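Vacuolar aminopeptidase 1 (Saccharomyces cerevisiae, PDB 5JGF) removes amino acids from the N-terminus of peptides and proteins as a vacuolar zinc metalloenzyme, and is the major cargo of the cytoplasm-to-vacuole targeting pathway. Local coordinates at residues Gly86-His91 with Leu341-Asn346; Arg264-Ala269 with Leu430-Leu435; Asn337-Ser342 with Arg426-Gly431; Thr68-Phe73 with Val292-Asn297; His378-Val383 with Ile415-Ala420. All blocks are in the same frame, centred on the assembly; numbering follows the deposited sequence.

Contact 1 (Gly86-His91 with Leu341-Asn346); sequences GVIGSH and LSADVN. With ZN (zinc ion), chain K.
The zinc site of this M18 aminopeptidase sits at the C-terminal end of strand 86-91 and just past the regular part of its parallel neighbour in the central mixed sheet, where His-91 and Asp-344 grip the same zinc ion. The strands run at 22° to each other. Leu-341 N donates to Val-87 O, and Leu-341 O takes the N-H of Gly-89 at 2.8 Å. Ala-343 N then donates to Gly-89 O, whose second donor is a water. On the face of Ile-88, its branch methyl CG2 meets Ala-343 CB at 4.0 Å. That face is covered by helix 448-468.

Ser-90 adds a side-chain bond. Its OG lies anti to the carbonyl carbon (chi1 -61°) and donates to Ala-343 O at 2.9 Å, in the carbonyl plane and on a lone pair. An alanine here would probably leave Ala-343 O without this hydroxyl partner and weaken the tie between the strands just before the metal ligands.

At the metal, Asp-262 is the third protein ligand, and waters complete the shell. The ring of His-91 binds through NE2, while its ND1 donates to Asp-93 O; the two bonds together probably hold the ring's rotation. The carboxylate plane of Asp-344 stands 84° from that ring. Both of its oxygens bind the metal, OD1 at 2.1 Å from the zinc and OD2 farther off.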
# COMPACT_ATOMS: atom_id res chain seq x y z
N GLY D 86 26.92 18.13 50.20
CA GLY D 86 26.62 16.75 49.87
C GLY D 86 25.13 16.73 49.61
O GLY D 86 24.33 16.90 50.53
N VAL D 87 24.75 16.50 48.35
CA VAL D 87 23.34 16.54 47.96
C VAL D 87 22.73 15.28 47.37
O VAL D 87 23.38 14.54 46.63
CB VAL D 87 23.12 17.64 46.88
CG1 VAL D 87 21.64 17.73 46.54
CG2 VAL D 87 23.66 18.98 47.36
N ILE D 88 21.46 15.04 47.70
CA ILE D 88 20.72 13.95 47.09
C ILE D 88 19.45 14.62 46.58
O ILE D 88 18.69 15.21 47.35
CB ILE D 88 20.30 12.82 48.06
CG1 ILE D 88 21.53 12.08 48.58
CG2 ILE D 88 19.42 11.81 47.30
CD1 ILE D 88 21.20 10.88 49.46
N GLY D 89 19.23 14.56 45.27
CA GLY D 89 18.05 15.16 44.69
C GLY D 89 17.15 14.09 44.09
O GLY D 89 17.62 13.26 43.32
N SER D 90 15.87 14.12 44.43
CA SER D 90 14.91 13.15 43.91
C SER D 90 13.59 13.85 43.63
O SER D 90 13.40 15.01 44.00
CB SER D 90 14.68 12.03 44.94
OG SER D 90 15.88 11.34 45.22
N HIS D 91 12.67 13.16 42.96
CA HIS D 91 11.38 13.79 42.69
C HIS D 91 10.25 13.06 43.40
O HIS D 91 10.26 11.83 43.51
CB HIS D 91 11.13 13.93 41.17
CG HIS D 91 10.91 12.64 40.44
ND1 HIS D 91 9.66 12.09 40.26
CD2 HIS D 91 11.77 11.85 39.75
CE1 HIS D 91 9.76 11.02 39.48
NE2 HIS D 91 11.03 10.86 39.17
N LEU D 341 23.95 13.69 44.15
CA LEU D 341 23.49 12.38 43.72
C LEU D 341 22.08 12.63 43.22
O LEU D 341 21.20 13.00 44.00
CB LEU D 341 23.44 11.37 44.87
CG LEU D 341 24.73 10.93 45.58
CD1 LEU D 341 24.44 9.72 46.45
CD2 LEU D 341 25.80 10.58 44.55
N SER D 342 21.87 12.47 41.92
CA SER D 342 20.54 12.62 41.34
C SER D 342 19.96 11.22 41.47
O SER D 342 20.28 10.34 40.68
CB SER D 342 20.64 13.02 39.87
OG SER D 342 19.37 13.01 39.26
N ALA D 343 19.12 11.02 42.48
CA ALA D 343 18.54 9.71 42.74
C ALA D 343 17.16 9.53 42.13
O ALA D 343 16.17 10.05 42.64
CB ALA D 343 18.49 9.45 44.25
N ASP D 344 17.11 8.77 41.04
CA ASP D 344 15.85 8.49 40.35
C ASP D 344 15.90 7.02 39.98
O ASP D 344 16.92 6.51 39.52
CB ASP D 344 15.71 9.36 39.10
CG ASP D 344 14.28 9.43 38.59
OD1 ASP D 344 13.43 8.70 39.13
OD2 ASP D 344 14.01 10.22 37.66
N VAL D 345 14.79 6.32 40.19
CA VAL D 345 14.73 4.90 39.88
C VAL D 345 15.13 4.61 38.44
O VAL D 345 14.87 5.41 37.54
CB VAL D 345 13.30 4.35 40.12
CG1 VAL D 345 12.97 4.41 41.61
CG2 VAL D 345 12.29 5.16 39.31
N ASN D 346 15.79 3.48 38.23
CA ASN D 346 16.16 3.07 36.89
C ASN D 346 15.54 1.71 36.63
O ASN D 346 14.74 1.23 37.44
CB ASN D 346 17.69 3.05 36.69
CG ASN D 346 18.44 2.68 37.94
OD1 ASN D 346 18.06 1.76 38.65
ND2 ASN D 346 19.54 3.39 38.20
ZN ZN K . 11.69 9.19 37.98
O HOH W 1 16.93 12.35 40.49
O HOH W 2 12.67 7.34 36.77
O HOH W 3 10.86 9.86 36.23

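Contact 2 (Arg264-Ala269 with Leu430-Leu435); sequences RLCSFA and LGIAQL
Ile-432 reaches from segment 430-435 into a groove made by Leu-265, Cys-266 and Ala-269. Its CB already touches Leu-265, 3.9 Å from CD2. From there the side chain forks. The branch methyl CG2 is anti to the backbone N and runs into the tip of the leucine, with Ile-432 CG2 only 3.6 Å from Leu-265 CD2. The other arm starts at CG1, which passes the sulfur of Cys-266 at 4.2 Å from SG. It ends at CD1, which settles 3.9 Å from Ala-269 CB, one helical turn beyond Leu-265. The same CD1 is 3.9 Å from Leu-265 CG. The two larger side chains cross at about a right angle.

The contact belongs to the alpha/beta core of the M18 catalytic domain. Here helix 261-278 packs against the central sheet beside residues 431-432. Helix 448-468 lies beside it and touches Leu-265 through Val-449 and Ala-269 through Phe-456.

Leu-265 points its CB at the segment of Ile-432, and CG is anti to the backbone N (chi1 175°). An alanine here would probably open a gap beside Ile-432 CB and CG2 and leave that side chain freer to turn.

Cys-266 supplies the polar link. Ile-432 N donates to Cys-266 SG at 3.4 Å in a nearly straight bond, 168° at the hydrogen. The sulfur also touches the preceding glycine, with SG 3.8 Å from Gly-431 CA.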
# COMPACT_ATOMS: atom_id res chain seq x y z
N ARG D 264 9.19 7.93 44.47
CA ARG D 264 9.03 7.99 45.92
C ARG D 264 9.86 6.90 46.59
O ARG D 264 10.13 6.96 47.79
CB ARG D 264 7.54 7.87 46.27
CG ARG D 264 6.78 9.13 45.86
CD ARG D 264 5.27 9.00 45.78
NE ARG D 264 4.73 10.24 45.22
CZ ARG D 264 3.44 10.49 45.03
NH1 ARG D 264 2.53 9.59 45.37
NH2 ARG D 264 3.06 11.65 44.49
N LEU D 265 10.30 5.92 45.80
CA LEU D 265 11.15 4.85 46.32
C LEU D 265 12.50 5.47 46.73
O LEU D 265 12.98 5.27 47.85
CB LEU D 265 11.36 3.77 45.24
CG LEU D 265 12.31 2.61 45.52
CD1 LEU D 265 11.96 1.93 46.85
CD2 LEU D 265 12.22 1.61 44.37
N CYS D 266 13.11 6.22 45.81
CA CYS D 266 14.39 6.87 46.11
C CYS D 266 14.19 8.02 47.10
O CYS D 266 15.03 8.26 47.96
CB CYS D 266 15.04 7.42 44.84
SG CYS D 266 15.83 6.18 43.81
N SER D 267 13.08 8.75 46.96
CA SER D 267 12.81 9.87 47.85
C SER D 267 12.73 9.39 49.30
O SER D 267 13.33 9.98 50.19
CB SER D 267 11.50 10.56 47.46
OG SER D 267 11.66 11.25 46.22
N PHE D 268 11.98 8.31 49.52
CA PHE D 268 11.83 7.75 50.87
C PHE D 268 13.17 7.25 51.40
O PHE D 268 13.56 7.58 52.53
CB PHE D 268 10.83 6.58 50.83
CG PHE D 268 10.58 5.94 52.17
CD1 PHE D 268 9.64 6.47 53.05
CD2 PHE D 268 11.29 4.80 52.55
CE1 PHE D 268 9.39 5.86 54.28
CE2 PHE D 268 11.05 4.19 53.78
CZ PHE D 268 10.10 4.72 54.65
N ALA D 269 13.88 6.47 50.59
CA ALA D 269 15.17 5.93 50.99
C ALA D 269 16.16 7.05 51.32
O ALA D 269 16.91 6.96 52.30
CB ALA D 269 15.74 5.03 49.90
N LEU D 430 21.87 7.97 39.66
CA LEU D 430 21.78 6.59 40.12
C LEU D 430 20.44 6.43 40.80
O LEU D 430 19.66 7.38 40.90
CB LEU D 430 22.92 6.29 41.11
CG LEU D 430 23.19 7.29 42.25
CD1 LEU D 430 22.02 7.36 43.21
CD2 LEU D 430 24.47 6.87 42.99
N GLY D 431 20.15 5.23 41.28
CA GLY D 431 18.89 5.02 41.95
C GLY D 431 18.62 3.57 42.22
O GLY D 431 19.44 2.70 41.91
N ILE D 432 17.47 3.31 42.83
CA ILE D 432 17.06 1.95 43.14
C ILE D 432 16.30 1.50 41.90
O ILE D 432 15.37 2.18 41.45
CB ILE D 432 16.12 1.93 44.37
CG1 ILE D 432 16.87 2.50 45.58
CG2 ILE D 432 15.65 0.51 44.65
CD1 ILE D 432 16.00 2.69 46.82
N ALA D 433 16.70 0.37 41.33
CA ALA D 433 16.07 -0.14 40.12
C ALA D 433 14.71 -0.77 40.41
O ALA D 433 14.49 -1.33 41.48
CB ALA D 433 16.98 -1.15 39.44
N GLN D 434 13.81 -0.68 39.44
CA GLN D 434 12.48 -1.26 39.58
C GLN D 434 11.99 -1.81 38.25
O GLN D 434 12.51 -1.48 37.18
CB GLN D 434 11.48 -0.21 40.07
CG GLN D 434 11.29 0.96 39.11
CD GLN D 434 10.01 1.72 39.36
OE1 GLN D 434 8.92 1.27 38.98
NE2 GLN D 434 10.13 2.86 40.01
N LEU D 435 10.99 -2.68 38.33
CA LEU D 435 10.38 -3.25 37.14
C LEU D 435 9.15 -2.41 36.85
O LEU D 435 8.63 -1.73 37.74
CB LEU D 435 9.91 -4.69 37.41
CG LEU D 435 10.93 -5.82 37.43
CD1 LEU D 435 10.27 -7.08 37.97
CD2 LEU D 435 11.47 -6.05 36.02

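Contact 3 (Asn337-Ser342 with Arg426-Gly431); sequences NSIILS and RTIDLG
Ser-342 and Asp-429 share a side-chain hydrogen bond in addition to the backbone pairing of two parallel strands of the central sheet. The strands run at 25° to each other. Ile-340 uses both of its backbone groups: its N donates to Arg-426 O at 3.0 Å, and its O accepts from Ile-428 N at 2.8 Å. Ser-342 does the same two residues on, giving its N-H to Ile-428 O and taking that of Leu-430.

Ser-342 OG, anti to its own backbone N (chi1 173°), donates to Asp-429 OD1 at 2.7 Å from above the carboxylate plane. OD1 also accepts from Thr-414 OG1, and Asp-429 OD2 takes the N-H of Ala-380. A water lies within reach of Ser-342 O and Asp-429 OD1. Several bonds thus hold this buried carboxylate, and they would probably stabilise its charged form.

At the other end a water accepts from Arg-426 N at 3.0 Å and lies close to Ser-338 O. The guanidinium of Arg-426 leads away from the strand pair. Its NE makes a salt bridge with Asp-382, and its NH1 bonds to Asn-66 of a neighbouring subunit. On the other face Leu-341 and Ile-428 lie side by side, with Leu-341 CD2 3.9 Å from Ile-428 CD1.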
# COMPACT_ATOMS: atom_id res chain seq x y z
N ASN D 337 33.23 22.16 44.82
CA ASN D 337 33.62 21.15 45.80
C ASN D 337 32.47 20.26 46.26
O ASN D 337 32.61 19.52 47.22
CB ASN D 337 34.24 21.82 47.03
CG ASN D 337 35.64 22.35 46.76
OD1 ASN D 337 36.59 21.57 46.64
ND2 ASN D 337 35.77 23.67 46.67
N SER D 338 31.34 20.32 45.55
CA SER D 338 30.16 19.54 45.93
C SER D 338 29.94 18.28 45.10
O SER D 338 30.51 18.11 44.02
CB SER D 338 28.91 20.41 45.82
OG SER D 338 29.00 21.59 46.60
N ILE D 339 29.11 17.39 45.62
CA ILE D 339 28.74 16.16 44.93
C ILE D 339 27.22 16.03 45.03
O ILE D 339 26.66 16.06 46.12
CB ILE D 339 29.38 14.90 45.58
CG1 ILE D 339 30.87 14.83 45.25
CG2 ILE D 339 28.67 13.64 45.07
CD1 ILE D 339 31.18 14.68 43.76
N ILE D 340 26.57 15.93 43.88
CA ILE D 340 25.12 15.79 43.86
C ILE D 340 24.76 14.40 43.37
O ILE D 340 25.24 13.95 42.33
CB ILE D 340 24.46 16.80 42.90
CG1 ILE D 340 24.76 18.24 43.34
CG2 ILE D 340 22.95 16.57 42.87
CD1 ILE D 340 24.18 19.31 42.41
N LEU D 341 23.95 13.69 44.15
CA LEU D 341 23.49 12.38 43.72
C LEU D 341 22.08 12.63 43.22
O LEU D 341 21.20 13.00 44.00
CB LEU D 341 23.44 11.37 44.87
CG LEU D 341 24.73 10.93 45.58
CD1 LEU D 341 24.44 9.72 46.45
CD2 LEU D 341 25.80 10.58 44.55
N SER D 342 21.87 12.47 41.92
CA SER D 342 20.54 12.62 41.34
C SER D 342 19.96 11.22 41.47
O SER D 342 20.28 10.34 40.68
CB SER D 342 20.64 13.02 39.87
OG SER D 342 19.37 13.01 39.26
N ARG D 426 29.68 18.42 40.16
CA ARG D 426 29.71 17.07 39.62
C ARG D 426 28.46 16.37 40.14
O ARG D 426 28.19 16.34 41.35
CB ARG D 426 30.98 16.35 40.08
CG ARG D 426 31.03 14.88 39.71
CD ARG D 426 32.46 14.37 39.73
NE ARG D 426 33.19 14.71 38.51
CZ ARG D 426 34.34 15.37 38.48
NH1 ARG D 426 34.93 15.62 37.32
NH2 ARG D 426 34.90 15.79 39.61
N THR D 427 27.69 15.80 39.22
CA THR D 427 26.44 15.14 39.55
C THR D 427 26.44 13.70 39.07
O THR D 427 26.90 13.40 37.96
CB THR D 427 25.26 15.90 38.91
OG1 THR D 427 25.25 17.25 39.41
CG2 THR D 427 23.93 15.22 39.21
N ILE D 428 25.93 12.80 39.91
CA ILE D 428 25.89 11.38 39.59
C ILE D 428 24.46 10.87 39.58
O ILE D 428 23.75 10.95 40.58
CB ILE D 428 26.70 10.58 40.63
CG1 ILE D 428 28.11 11.17 40.74
CG2 ILE D 428 26.76 9.10 40.24
CD1 ILE D 428 28.75 10.98 42.09
N ASP D 429 24.02 10.36 38.43
CA ASP D 429 22.68 9.81 38.32
C ASP D 429 22.71 8.34 38.70
O ASP D 429 23.50 7.56 38.16
CB ASP D 429 22.14 9.98 36.89
CG ASP D 429 21.46 11.32 36.68
OD1 ASP D 429 20.34 11.51 37.19
OD2 ASP D 429 22.05 12.18 36.00
N LEU D 430 21.87 7.97 39.66
CA LEU D 430 21.78 6.59 40.12
C LEU D 430 20.44 6.43 40.80
O LEU D 430 19.66 7.38 40.90
CB LEU D 430 22.92 6.29 41.11
CG LEU D 430 23.19 7.29 42.25
CD1 LEU D 430 22.02 7.36 43.21
CD2 LEU D 430 24.47 6.87 42.99
N GLY D 431 20.15 5.23 41.28
CA GLY D 431 18.89 5.02 41.95
C GLY D 431 18.62 3.57 42.22
O GLY D 431 19.44 2.70 41.91
O HOH W 4 31.88 19.17 42.08
O HOH W 5 18.94 9.59 38.33

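Contact 4 (Thr68-Phe73 with Val292-Asn297); sequences TNLSAF and VTLYDN
One carbonyl, Leu-294 O, takes two N-H donors from consecutive residues of the neighbouring strand: the backbone N of Leu-70 and the side-chain amide of Asn-69. Asn-69 is the second residue of a classic beta bulge, with Thr-68, facing Arg-65. The bulge lies at the start of strand 69-76, antiparallel to strand 289-295 within the central sheet. With CG anti to the backbone N (chi1 -176°), Asn-69 ND2 reaches Leu-294 O at 2.8 Å. The carbonyl oxygen lies in the plane of the amide. The amide also runs beside the tyrosine, with Asn-69 ND2 3.6 Å from Tyr-295 CD1.

Farther along the pairing is regular. Leu-70 with Leu-294 and Ala-72 with Val-292 are hydrogen-bonded pairs; Leu-294 N donates to Leu-70 O at 2.6 Å. The non-hydrogen-bonded pair between them is joined by hydroxyls instead, Ser-71 OG to Thr-293 OG1 at 2.9 Å. Helices 25-38 and 261-278 touch the face that carries Ala-72 and Leu-294.

At the bulge, Thr-68 O is buried without a polar partner. Its side chain is bonded: Thr-68 OG1 donates to Asp-296 OD1 at 2.7 Å, from above the carboxylate plane. The other oxygen, Asp-296 OD2, takes the N-H of Asn-297 at 2.6 Å.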
# COMPACT_ATOMS: atom_id res chain seq x y z
N THR D 68 4.83 21.12 47.46
CA THR D 68 5.22 19.92 46.71
C THR D 68 6.71 19.83 46.40
O THR D 68 7.15 18.90 45.72
CB THR D 68 4.47 19.86 45.36
OG1 THR D 68 4.83 21.01 44.57
CG2 THR D 68 2.97 19.86 45.56
N ASN D 69 7.48 20.79 46.90
CA ASN D 69 8.93 20.88 46.66
C ASN D 69 9.54 21.12 48.04
O ASN D 69 9.32 22.17 48.65
CB ASN D 69 9.15 22.07 45.71
CG ASN D 69 10.60 22.26 45.28
OD1 ASN D 69 10.93 23.31 44.73
ND2 ASN D 69 11.46 21.27 45.51
N LEU D 70 10.29 20.15 48.55
CA LEU D 70 10.89 20.26 49.88
C LEU D 70 12.40 20.08 49.90
O LEU D 70 12.95 19.27 49.15
CB LEU D 70 10.23 19.23 50.81
CG LEU D 70 10.69 19.12 52.27
CD1 LEU D 70 9.56 18.56 53.11
CD2 LEU D 70 11.92 18.23 52.37
N SER D 71 13.06 20.85 50.75
CA SER D 71 14.51 20.75 50.90
C SER D 71 14.85 20.70 52.38
O SER D 71 14.53 21.62 53.13
CB SER D 71 15.21 21.95 50.26
OG SER D 71 16.62 21.82 50.39
N ALA D 72 15.47 19.60 52.79
CA ALA D 72 15.88 19.42 54.18
C ALA D 72 17.40 19.51 54.17
O ALA D 72 18.05 18.94 53.29
CB ALA D 72 15.44 18.06 54.69
N PHE D 73 17.97 20.23 55.13
CA PHE D 73 19.41 20.35 55.17
C PHE D 73 20.00 20.46 56.56
O PHE D 73 19.33 20.84 57.52
CB PHE D 73 19.86 21.54 54.30
CG PHE D 73 19.23 22.86 54.68
CD1 PHE D 73 19.95 23.81 55.40
CD2 PHE D 73 17.93 23.17 54.27
CE1 PHE D 73 19.39 25.06 55.70
CE2 PHE D 73 17.37 24.41 54.56
CZ PHE D 73 18.10 25.36 55.28
N VAL D 292 18.86 16.84 51.29
CA VAL D 292 18.07 15.97 50.44
C VAL D 292 17.00 16.94 49.97
O VAL D 292 16.27 17.52 50.77
CB VAL D 292 17.38 14.82 51.20
CG1 VAL D 292 16.33 14.17 50.28
CG2 VAL D 292 18.40 13.79 51.62
N THR D 293 16.94 17.17 48.66
CA THR D 293 15.94 18.07 48.11
C THR D 293 15.03 17.24 47.22
O THR D 293 15.49 16.49 46.36
CB THR D 293 16.61 19.21 47.34
OG1 THR D 293 17.42 19.98 48.25
CG2 THR D 293 15.57 20.13 46.71
N LEU D 294 13.72 17.38 47.47
CA LEU D 294 12.68 16.64 46.76
C LEU D 294 11.93 17.58 45.82
O LEU D 294 11.37 18.59 46.26
CB LEU D 294 11.72 16.03 47.77
CG LEU D 294 12.41 15.20 48.87
CD1 LEU D 294 11.37 14.69 49.85
CD2 LEU D 294 13.18 14.04 48.24
N TYR D 295 11.90 17.22 44.54
CA TYR D 295 11.26 18.04 43.52
C TYR D 295 9.93 17.52 43.00
O TYR D 295 9.65 16.32 43.01
CB TYR D 295 12.20 18.20 42.33
CG TYR D 295 13.52 18.86 42.67
CD1 TYR D 295 13.61 20.25 42.78
CD2 TYR D 295 14.67 18.10 42.89
CE1 TYR D 295 14.82 20.86 43.10
CE2 TYR D 295 15.88 18.70 43.21
CZ TYR D 295 15.95 20.08 43.31
OH TYR D 295 17.15 20.68 43.62
N ASP D 296 9.11 18.46 42.53
CA ASP D 296 7.82 18.15 41.94
C ASP D 296 8.07 18.23 40.43
O ASP D 296 9.16 18.59 40.00
CB ASP D 296 6.80 19.23 42.36
CG ASP D 296 5.37 18.90 41.95
OD1 ASP D 296 4.50 19.77 42.16
OD2 ASP D 296 5.11 17.80 41.42
N ASN D 297 7.07 17.84 39.65
CA ASN D 297 7.10 17.94 38.20
C ASN D 297 8.25 17.36 37.37
O ASN D 297 8.49 17.83 36.26
CB ASN D 297 6.91 19.41 37.81
CG ASN D 297 5.65 20.00 38.40
OD1 ASN D 297 4.61 19.34 38.49
ND2 ASN D 297 5.72 21.27 38.79

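Contact 5 (His378-Val383 with Ile415-Ala420); sequences HMATDV and IGPSLA
Ala-380 pushes its methyl group into the first turn of a helix, and this is the close-packed part of the contact. Its CB points at the helix and lies 3.9 Å from Gly-416 C and 4.1 Å from Ala-420 CB. Gly-416 and Ala-420 are one turn apart, linked by the helical bond from Ala-420 N to Gly-416 O at 3.0 Å. The methyl therefore rests against the backbone of one turn and the small side chain at its far end.

The elements joined are the loop after strand 369-372 and helix 416-423, which leads into strand 426-434 of the central sheet. The loop ends at Asp-382, the N-cap of helix 383-396. Polar anchoring comes from outside the pair: Ala-380 N donates to Asp-429, and Thr-381 OG1 bonds to the same strand.

Toward His-378 less surface is buried. The loop as a whole is partly exposed. The side chains of His-378 and Met-379 start away from the helix. His-378 turns to Asp-374 through ND1. What remains is the backbone, brushed by the proline ring: Pro-417 CG is 3.8 Å from His-378 O and 4.1 Å from Met-379 C. Leu-303 and Arg-305 of a neighbouring subunit pack on Pro-417 and Ala-420, which are buried.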
# COMPACT_ATOMS: atom_id res chain seq x y z
N HIS D 378 21.79 12.01 28.61
CA HIS D 378 20.55 11.72 29.34
C HIS D 378 20.81 11.64 30.84
O HIS D 378 19.90 11.88 31.65
CB HIS D 378 19.92 10.42 28.85
CG HIS D 378 19.51 10.46 27.41
ND1 HIS D 378 20.39 10.17 26.38
CD2 HIS D 378 18.34 10.80 26.83
CE1 HIS D 378 19.77 10.34 25.23
NE2 HIS D 378 18.53 10.73 25.47
N MET D 379 22.04 11.30 31.21
CA MET D 379 22.45 11.20 32.61
C MET D 379 23.68 12.09 32.77
O MET D 379 24.43 12.28 31.82
CB MET D 379 22.82 9.76 32.97
CG MET D 379 21.69 8.74 32.77
SD MET D 379 20.28 9.05 33.85
CE MET D 379 18.93 8.49 32.80
N ALA D 380 23.89 12.64 33.96
CA ALA D 380 25.03 13.52 34.21
C ALA D 380 26.27 12.76 34.69
O ALA D 380 27.36 13.33 34.79
CB ALA D 380 24.65 14.58 35.24
N THR D 381 26.09 11.48 34.99
CA THR D 381 27.17 10.61 35.47
C THR D 381 28.43 10.68 34.60
O THR D 381 28.35 10.57 33.37
CB THR D 381 26.68 9.14 35.53
OG1 THR D 381 25.49 9.07 36.32
CG2 THR D 381 27.75 8.24 36.14
N ASP D 382 29.58 10.87 35.24
CA ASP D 382 30.85 10.94 34.52
C ASP D 382 31.85 9.95 35.12
O ASP D 382 31.55 9.27 36.11
CB ASP D 382 31.43 12.36 34.53
CG ASP D 382 31.73 12.87 35.94
OD1 ASP D 382 31.72 12.07 36.89
OD2 ASP D 382 31.99 14.09 36.08
N VAL D 383 33.04 9.87 34.53
CA VAL D 383 34.06 8.92 34.99
C VAL D 383 34.50 9.12 36.43
O VAL D 383 34.68 8.15 37.16
CB VAL D 383 35.29 8.93 34.04
CG1 VAL D 383 36.06 10.24 34.16
CG2 VAL D 383 36.18 7.73 34.34
N ILE D 415 16.49 14.61 36.42
CA ILE D 415 16.80 15.99 36.75
C ILE D 415 18.31 16.18 36.85
O ILE D 415 18.80 17.29 37.05
CB ILE D 415 16.18 16.39 38.11
CG1 ILE D 415 16.77 15.52 39.22
CG2 ILE D 415 14.67 16.25 38.07
CD1 ILE D 415 16.25 15.85 40.61
N GLY D 416 19.05 15.08 36.72
CA GLY D 416 20.50 15.12 36.84
C GLY D 416 21.21 16.19 36.04
O GLY D 416 21.92 17.03 36.61
N PRO D 417 21.07 16.18 34.71
CA PRO D 417 21.72 17.18 33.86
C PRO D 417 21.34 18.61 34.25
O PRO D 417 22.18 19.51 34.20
CB PRO D 417 21.23 16.80 32.47
CG PRO D 417 21.17 15.30 32.55
CD PRO D 417 20.51 15.08 33.90
N SER D 418 20.09 18.82 34.64
CA SER D 418 19.63 20.14 35.05
C SER D 418 20.37 20.61 36.30
O SER D 418 20.89 21.73 36.34
CB SER D 418 18.12 20.14 35.32
OG SER D 418 17.37 19.93 34.13
N LEU D 419 20.42 19.76 37.32
CA LEU D 419 21.10 20.13 38.56
C LEU D 419 22.59 20.38 38.34
O LEU D 419 23.15 21.34 38.86
CB LEU D 419 20.90 19.05 39.63
CG LEU D 419 19.46 18.83 40.11
CD1 LEU D 419 19.46 17.79 41.23
CD2 LEU D 419 18.87 20.14 40.61
N ALA D 420 23.23 19.53 37.54
CA ALA D 420 24.66 19.68 37.26
C ALA D 420 24.95 20.98 36.53
O ALA D 420 25.91 21.70 36.86
CB ALA D 420 25.15 18.49 36.43

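From the N terminus, contact 4 opens at 68-73 and contact 1 at 86-91. Contact 2 opens at 264-269, before contact 4 closes at 292-297, so these two cross. Contact 1 closes at 341-346 and crosses contacts 4 and 2. Contact 3 opens on the stretch where contact 1 ends. It closes at 426-431, overlapping the close of contact 2. Contact 5, from 378-383 to 415-420, is a short loop within the spans of both. Contacts 4, 1 and 3 join strands of the central sheet, tied between 4 and 1 by Ser-90 O with Tyr-295 N. Contact 2 adds a helix, and contact 5 a loop and helix linked to contact 3 by the Arg-426 to Asp-382 salt bridge.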